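Local coordinates for membrane lipoprotein family protein (Aeropyrum pernix, PDB 4PEV) that probably serves as the solute-binding lipoprotein of an ABC transporter, holding adenosine between its two lobes for uptake, at residues Ala130-Ala144 / Arg148-Gln160. Numbering follows the deposited sequence.
With ADN (adenosine), chain F.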
loop_
_atom_site.group_PDB
_atom_site.type_symbol
_atom_site.label_atom_id
_atom_site.label_comp_id
_atom_site.label_asym_id
_atom_site.label_seq_id
_atom_site.Cartn_x
_atom_site.Cartn_y
_atom_site.Cartn_z
ATOM N N ALA C 130 -19.711 14.030 10.079
ATOM C CA ALA C 130 -19.084 14.186 11.381
ATOM C C ALA C 130 -19.626 15.343 12.209
ATOM O O ALA C 130 -19.877 15.159 13.398
ATOM C CB ALA C 130 -17.586 14.315 11.230
ATOM N N PRO C 131 -19.794 16.543 11.612
ATOM C CA PRO C 131 -20.318 17.634 12.456
ATOM C C PRO C 131 -21.784 17.460 12.905
ATOM O O PRO C 131 -22.116 17.907 13.992
ATOM C CB PRO C 131 -20.130 18.885 11.584
ATOM C CG PRO C 131 -20.089 18.370 10.189
ATOM C CD PRO C 131 -19.393 17.041 10.283
ATOM N N ARG C 132 -22.633 16.812 12.101
ATOM C CA ARG C 132 -23.993 16.423 12.547
ATOM C C ARG C 132 -24.078 15.468 13.761
ATOM O O ARG C 132 -25.105 15.427 14.410
ATOM C CB ARG C 132 -24.772 15.741 11.428
ATOM C CG ARG C 132 -24.978 16.558 10.178
ATOM C CD ARG C 132 -25.961 15.843 9.279
ATOM N NE ARG C 132 -25.491 15.816 7.901
ATOM C CZ ARG C 132 -25.913 14.960 6.966
ATOM N NH1 ARG C 132 -26.833 14.039 7.242
ATOM N NH2 ARG C 132 -25.407 15.021 5.734
ATOM N N TYR C 133 -23.052 14.664 14.039
ATOM C CA TYR C 133 -23.094 13.730 15.191
ATOM C C TYR C 133 -21.857 13.896 16.055
ATOM O O TYR C 133 -21.006 13.018 16.090
ATOM C CB TYR C 133 -23.191 12.279 14.720
ATOM C CG TYR C 133 -24.350 12.018 13.795
ATOM C CD1 TYR C 133 -25.593 11.701 14.294
ATOM C CD2 TYR C 133 -24.192 12.082 12.425
ATOM C CE1 TYR C 133 -26.660 11.465 13.460
ATOM C CE2 TYR C 133 -25.251 11.845 11.576
ATOM C CZ TYR C 133 -26.482 11.535 12.105
ATOM O OH TYR C 133 -27.547 11.296 11.287
ATOM N N PRO C 134 -21.750 15.026 16.766
ATOM C CA PRO C 134 -20.452 15.361 17.365
ATOM C C PRO C 134 -20.009 14.411 18.487
ATOM O O PRO C 134 -18.831 14.423 18.865
ATOM C CB PRO C 134 -20.652 16.795 17.902
ATOM C CG PRO C 134 -21.996 17.239 17.434
ATOM C CD PRO C 134 -22.786 16.018 17.094
ATOM N N GLU C 135 -20.943 13.619 19.009
ATOM C CA GLU C 135 -20.652 12.656 20.064
ATOM C C GLU C 135 -20.375 11.238 19.522
ATOM O O GLU C 135 -20.038 10.331 20.277
ATOM C CB GLU C 135 -21.802 12.660 21.077
ATOM C CG GLU C 135 -21.875 13.954 21.893
ATOM C CD GLU C 135 -23.015 13.969 22.919
ATOM O OE1 GLU C 135 -23.613 12.899 23.207
ATOM O OE2 GLU C 135 -23.320 15.067 23.448
ATOM N N GLN C 136 -20.509 11.065 18.212
ATOM C CA GLN C 136 -20.095 9.840 17.536
ATOM C C GLN C 136 -18.623 9.965 17.205
ATOM O O GLN C 136 -18.248 10.920 16.523
ATOM C CB GLN C 136 -20.883 9.650 16.227
ATOM C CG GLN C 136 -20.506 8.431 15.405
ATOM C CD GLN C 136 -20.643 7.159 16.208
ATOM O OE1 GLN C 136 -21.720 6.857 16.695
ATOM N NE2 GLN C 136 -19.547 6.421 16.371
ATOM N N LYS C 137 -17.814 8.998 17.659
ATOM C CA LYS C 137 -16.385 8.949 17.330
ATOM C C LYS C 137 -16.127 8.190 16.038
ATOM O O LYS C 137 -16.735 7.152 15.797
ATOM C CB LYS C 137 -15.584 8.271 18.425
ATOM C CG LYS C 137 -16.003 8.652 19.820
ATOM C CD LYS C 137 -14.868 8.424 20.807
ATOM C CE LYS C 137 -15.395 8.258 22.225
ATOM N NZ LYS C 137 -16.169 6.989 22.371
ATOM N N TYR C 138 -15.190 8.714 15.240
ATOM C CA TYR C 138 -14.821 8.166 13.936
ATOM C C TYR C 138 -13.316 8.003 13.833
ATOM O O TYR C 138 -12.580 8.858 14.300
ATOM C CB TYR C 138 -15.232 9.119 12.831
ATOM C CG TYR C 138 -16.707 9.432 12.764
ATOM C CD1 TYR C 138 -17.581 8.605 12.081
ATOM C CD2 TYR C 138 -17.224 10.575 13.356
ATOM C CE1 TYR C 138 -18.921 8.897 12.009
ATOM C CE2 TYR C 138 -18.562 10.884 13.276
ATOM C CZ TYR C 138 -19.402 10.040 12.608
ATOM O OH TYR C 138 -20.735 10.333 12.530
ATOM N N ALA C 139 -12.858 6.922 13.201
ATOM C CA ALA C 139 -11.468 6.841 12.744
ATOM C C ALA C 139 -11.441 6.739 11.222
ATOM O O ALA C 139 -12.062 5.864 10.644
ATOM C CB ALA C 139 -10.740 5.673 13.380
ATOM N N LEU C 140 -10.759 7.681 10.582
ATOM C CA LEU C 140 -10.589 7.670 9.138
ATOM C C LEU C 140 -9.226 7.082 8.858
ATOM O O LEU C 140 -8.238 7.553 9.404
ATOM C CB LEU C 140 -10.681 9.090 8.590
ATOM C CG LEU C 140 -10.652 9.274 7.070
ATOM C CD1 LEU C 140 -11.563 8.296 6.324
ATOM C CD2 LEU C 140 -11.017 10.707 6.708
ATOM N N ILE C 141 -9.168 6.033 8.044
ATOM C CA ILE C 141 -7.893 5.377 7.733
ATOM C C ILE C 141 -7.463 5.700 6.302
ATOM O O ILE C 141 -8.283 5.648 5.376
ATOM C CB ILE C 141 -7.961 3.845 7.886
ATOM C CG1 ILE C 141 -8.628 3.433 9.210
ATOM C CG2 ILE C 141 -6.576 3.234 7.767
ATOM C CD1 ILE C 141 -8.014 4.028 10.463
ATOM N N ASP C 142 -6.174 6.040 6.154
ATOM C CA ASP C 142 -5.546 6.367 4.868
ATOM C C ASP C 142 -5.982 7.732 4.331
ATOM O O ASP C 142 -5.811 8.025 3.149
ATOM C CB ASP C 142 -5.829 5.260 3.834
ATOM C CG ASP C 142 -4.732 5.130 2.774
ATOM O OD1 ASP C 142 -3.541 5.118 3.155
ATOM O OD2 ASP C 142 -5.062 5.012 1.564
ATOM N N ALA C 143 -6.541 8.567 5.203
ATOM C CA ALA C 143 -6.983 9.905 4.804
ATOM C C ALA C 143 -7.166 10.785 6.012
ATOM O O ALA C 143 -7.296 10.299 7.132
ATOM C CB ALA C 143 -8.277 9.854 4.001
ATOM N N ALA C 144 -7.147 12.086 5.757
ATOM C CA ALA C 144 -7.412 13.081 6.775
ATOM C C ALA C 144 -8.371 14.123 6.248
ATOM O O ALA C 144 -8.350 14.507 5.068
ATOM C CB ALA C 144 -6.132 13.739 7.239
ATOM N N ARG C 148 -10.774 20.250 11.103
ATOM C CA ARG C 148 -10.386 19.399 12.235
ATOM C C ARG C 148 -11.495 19.341 13.277
ATOM O O ARG C 148 -11.892 20.368 13.810
ATOM C CB ARG C 148 -9.093 19.890 12.874
ATOM C CG ARG C 148 -8.504 18.891 13.857
ATOM C CD ARG C 148 -7.305 19.461 14.590
ATOM N NE ARG C 148 -6.951 18.635 15.746
ATOM C CZ ARG C 148 -6.049 18.960 16.676
ATOM N NH1 ARG C 148 -5.383 20.110 16.614
ATOM N NH2 ARG C 148 -5.810 18.127 17.684
ATOM N N TYR C 149 -11.987 18.132 13.561
ATOM C CA TYR C 149 -13.103 17.908 14.494
ATOM C C TYR C 149 -12.610 17.146 15.691
ATOM O O TYR C 149 -11.693 16.338 15.559
ATOM C CB TYR C 149 -14.181 17.053 13.839
ATOM C CG TYR C 149 -14.635 17.549 12.507
ATOM C CD1 TYR C 149 -15.726 18.402 12.404
ATOM C CD2 TYR C 149 -13.977 17.165 11.342
ATOM C CE1 TYR C 149 -16.159 18.874 11.178
ATOM C CE2 TYR C 149 -14.398 17.629 10.103
ATOM C CZ TYR C 149 -15.496 18.485 10.022
ATOM O OH TYR C 149 -15.933 18.956 8.792
ATOM N N ASP C 150 -13.241 17.344 16.842
ATOM C CA ASP C 150 -12.860 16.572 18.040
ATOM C C ASP C 150 -13.231 15.108 17.911
ATOM O O ASP C 150 -12.577 14.253 18.484
ATOM C CB ASP C 150 -13.520 17.124 19.299
ATOM C CG ASP C 150 -13.371 18.608 19.416
ATOM O OD1 ASP C 150 -12.270 19.116 19.100
ATOM O OD2 ASP C 150 -14.361 19.267 19.798
ATOM N N ASN C 151 -14.279 14.821 17.155
ATOM C CA ASN C 151 -14.778 13.460 17.047
ATOM C C ASN C 151 -14.194 12.680 15.855
ATOM O O ASN C 151 -14.744 11.638 15.459
ATOM C CB ASN C 151 -16.316 13.466 17.012
ATOM C CG ASN C 151 -16.882 14.114 15.760
ATOM O OD1 ASN C 151 -16.272 15.005 15.168
ATOM N ND2 ASN C 151 -18.066 13.669 15.354
ATOM N N VAL C 152 -13.087 13.165 15.288
ATOM C CA VAL C 152 -12.455 12.465 14.176
ATOM C C VAL C 152 -10.952 12.341 14.349
ATOM O O VAL C 152 -10.235 13.344 14.357
ATOM C CB VAL C 152 -12.744 13.154 12.834
ATOM C CG1 VAL C 152 -12.014 12.443 11.706
ATOM C CG2 VAL C 152 -14.237 13.153 12.556
ATOM N N ALA C 153 -10.493 11.097 14.472
ATOM C CA ALA C 153 -9.072 10.755 14.439
ATOM C C ALA C 153 -8.703 10.274 13.044
ATOM O O ALA C 153 -9.181 9.233 12.613
ATOM C CB ALA C 153 -8.771 9.665 15.450
ATOM N N SER C 154 -7.859 11.037 12.346
ATOM C CA SER C 154 -7.361 10.679 11.017
ATOM C C SER C 154 -6.012 9.953 11.107
ATOM O O SER C 154 -5.132 10.357 11.876
ATOM C CB SER C 154 -7.184 11.939 10.173
ATOM O OG SER C 154 -8.420 12.596 9.911
ATOM N N TYR C 155 -5.851 8.885 10.325
ATOM C CA TYR C 155 -4.577 8.170 10.205
ATOM C C TYR C 155 -4.089 8.241 8.756
ATOM O O TYR C 155 -4.660 7.624 7.858
ATOM C CB TYR C 155 -4.720 6.726 10.675
ATOM C CG TYR C 155 -4.951 6.581 12.175
ATOM C CD1 TYR C 155 -6.209 6.783 12.731
ATOM C CD2 TYR C 155 -3.915 6.231 13.030
ATOM C CE1 TYR C 155 -6.429 6.644 14.097
ATOM C CE2 TYR C 155 -4.117 6.094 14.394
ATOM C CZ TYR C 155 -5.378 6.297 14.933
ATOM O OH TYR C 155 -5.589 6.164 16.306
ATOM N N LEU C 156 -3.056 9.051 8.540
ATOM C CA LEU C 156 -2.460 9.258 7.229
ATOM C C LEU C 156 -1.125 8.580 7.205
ATOM O O LEU C 156 -0.449 8.531 8.232
ATOM C CB LEU C 156 -2.177 10.733 6.993
ATOM C CG LEU C 156 -3.341 11.569 6.504
ATOM C CD1 LEU C 156 -2.975 13.035 6.668
ATOM C CD2 LEU C 156 -3.666 11.222 5.056
ATOM N N PHE C 157 -0.729 8.082 6.035
ATOM C CA PHE C 157 0.613 7.539 5.862
ATOM C C PHE C 157 1.419 8.436 4.944
ATOM O O PHE C 157 0.865 9.217 4.173
ATOM C CB PHE C 157 0.563 6.118 5.315
ATOM C CG PHE C 157 -0.080 5.130 6.250
ATOM C CD1 PHE C 157 -1.459 4.977 6.276
ATOM C CD2 PHE C 157 0.690 4.348 7.083
ATOM C CE1 PHE C 157 -2.053 4.067 7.133
ATOM C CE2 PHE C 157 0.105 3.434 7.943
ATOM C CZ PHE C 157 -1.268 3.292 7.968
ATOM N N ARG C 158 2.735 8.337 5.053
ATOM C CA ARG C 158 3.629 9.069 4.173
ATOM C C ARG C 158 4.184 8.066 3.157
ATOM O O ARG C 158 5.313 7.583 3.291
ATOM C CB ARG C 158 4.733 9.743 4.998
ATOM C CG ARG C 158 4.228 10.772 6.011
ATOM C CD ARG C 158 5.380 11.536 6.667
ATOM N NE ARG C 158 6.231 10.656 7.472
ATOM C CZ ARG C 158 5.961 10.264 8.718
ATOM N NH1 ARG C 158 4.864 10.693 9.348
ATOM N NH2 ARG C 158 6.796 9.438 9.347
ATOM N N GLU C 159 3.362 7.758 2.151
ATOM C CA GLU C 159 3.635 6.689 1.188
ATOM C C GLU C 159 4.864 6.943 0.338
ATOM O O GLU C 159 5.478 6.007 -0.160
ATOM C CB GLU C 159 2.448 6.484 0.247
ATOM C CG GLU C 159 1.255 5.775 0.859
ATOM C CD GLU C 159 0.310 6.688 1.619
ATOM O OE1 GLU C 159 0.535 7.915 1.677
ATOM O OE2 GLU C 159 -0.686 6.166 2.159
ATOM N N GLN C 160 5.218 8.206 0.153
ATOM C CA GLN C 160 6.445 8.549 -0.554
ATOM C C GLN C 160 7.630 7.792 0.057
ATOM O O GLN C 160 8.528 7.304 -0.654
ATOM C CB GLN C 160 6.713 10.059 -0.500
ATOM C CG GLN C 160 5.547 10.948 -0.934
ATOM C CD GLN C 160 4.836 11.642 0.228
ATOM O OE1 GLN C 160 4.529 11.035 1.257
ATOM N NE2 GLN C 160 4.573 12.927 0.061
HETATM O "O5'" ADN F . -3.140 -1.320 -2.812
HETATM C "C5'" ADN F . -2.399 -0.090 -2.929
HETATM C "C4'" ADN F . -3.021 1.123 -2.230
HETATM O "O4'" ADN F . -4.267 1.503 -2.820
HETATM C "C3'" ADN F . -3.342 0.982 -0.745
HETATM O "O3'" ADN F . -2.183 1.146 0.079
HETATM C "C2'" ADN F . -4.396 2.065 -0.542
HETATM O "O2'" ADN F . -3.836 3.371 -0.347
HETATM C "C1'" ADN F . -5.156 2.036 -1.843
HETATM N N9 ADN F . -6.332 1.150 -1.755
HETATM C C8 ADN F . -6.355 -0.200 -1.858
HETATM N N7 ADN F . -7.622 -0.682 -1.743
HETATM C C5 ADN F . -8.423 0.391 -1.571
HETATM C C6 ADN F . -9.868 0.635 -1.377
HETATM N N6 ADN F . -10.725 -0.403 -1.344
HETATM N N1 ADN F . -10.295 1.914 -1.224
HETATM C C2 ADN F . -9.448 2.965 -1.242
HETATM N N3 ADN F . -8.127 2.821 -1.411
HETATM C C4 ADN F . -7.568 1.591 -1.573
#
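The side chain of N151 reaches into the turn that joins helix 123-132 to strand 137-141, where its ND2 donates to A130 O (3.1 Å) and Q136 O (3.0 Å). The first acceptor lies in the amide plane, although ND2 stands above the carbonyl plane of A130, on the face opposite Y133 N, its other donor. With chi1 at 67°, CG sits between backbone N and carbonyl carbon, setting the amide beside the Y138 ring; the two planes are 79° apart, and ND2 meets the ring edge 3.5 Å from CE2. Replacing N151 by alanine removes ND2 from both carbonyls and is likely to leave the turn less firmly tied to strand 152-157. Past the turn, strands 137-141 and 152-157 run parallel, bonded from Y138 N to N151 O through D142 N to Y155 O. V152 CG2 packs against A130 CB, while on the other face I141 CD1 lies 4.0 Å from Y155 CD1. At the strand end D142 turns its carboxylate to adenosine, OD2 accepting from O2' (2.8 Å). OD1 lies 3.2 Å from E159 OE2, a pairing of acidic groups that K299 bridges. D142 thus supplies part of the adenosine site at the C-terminal ends of parallel strands, as in periplasmic-binding-protein folds.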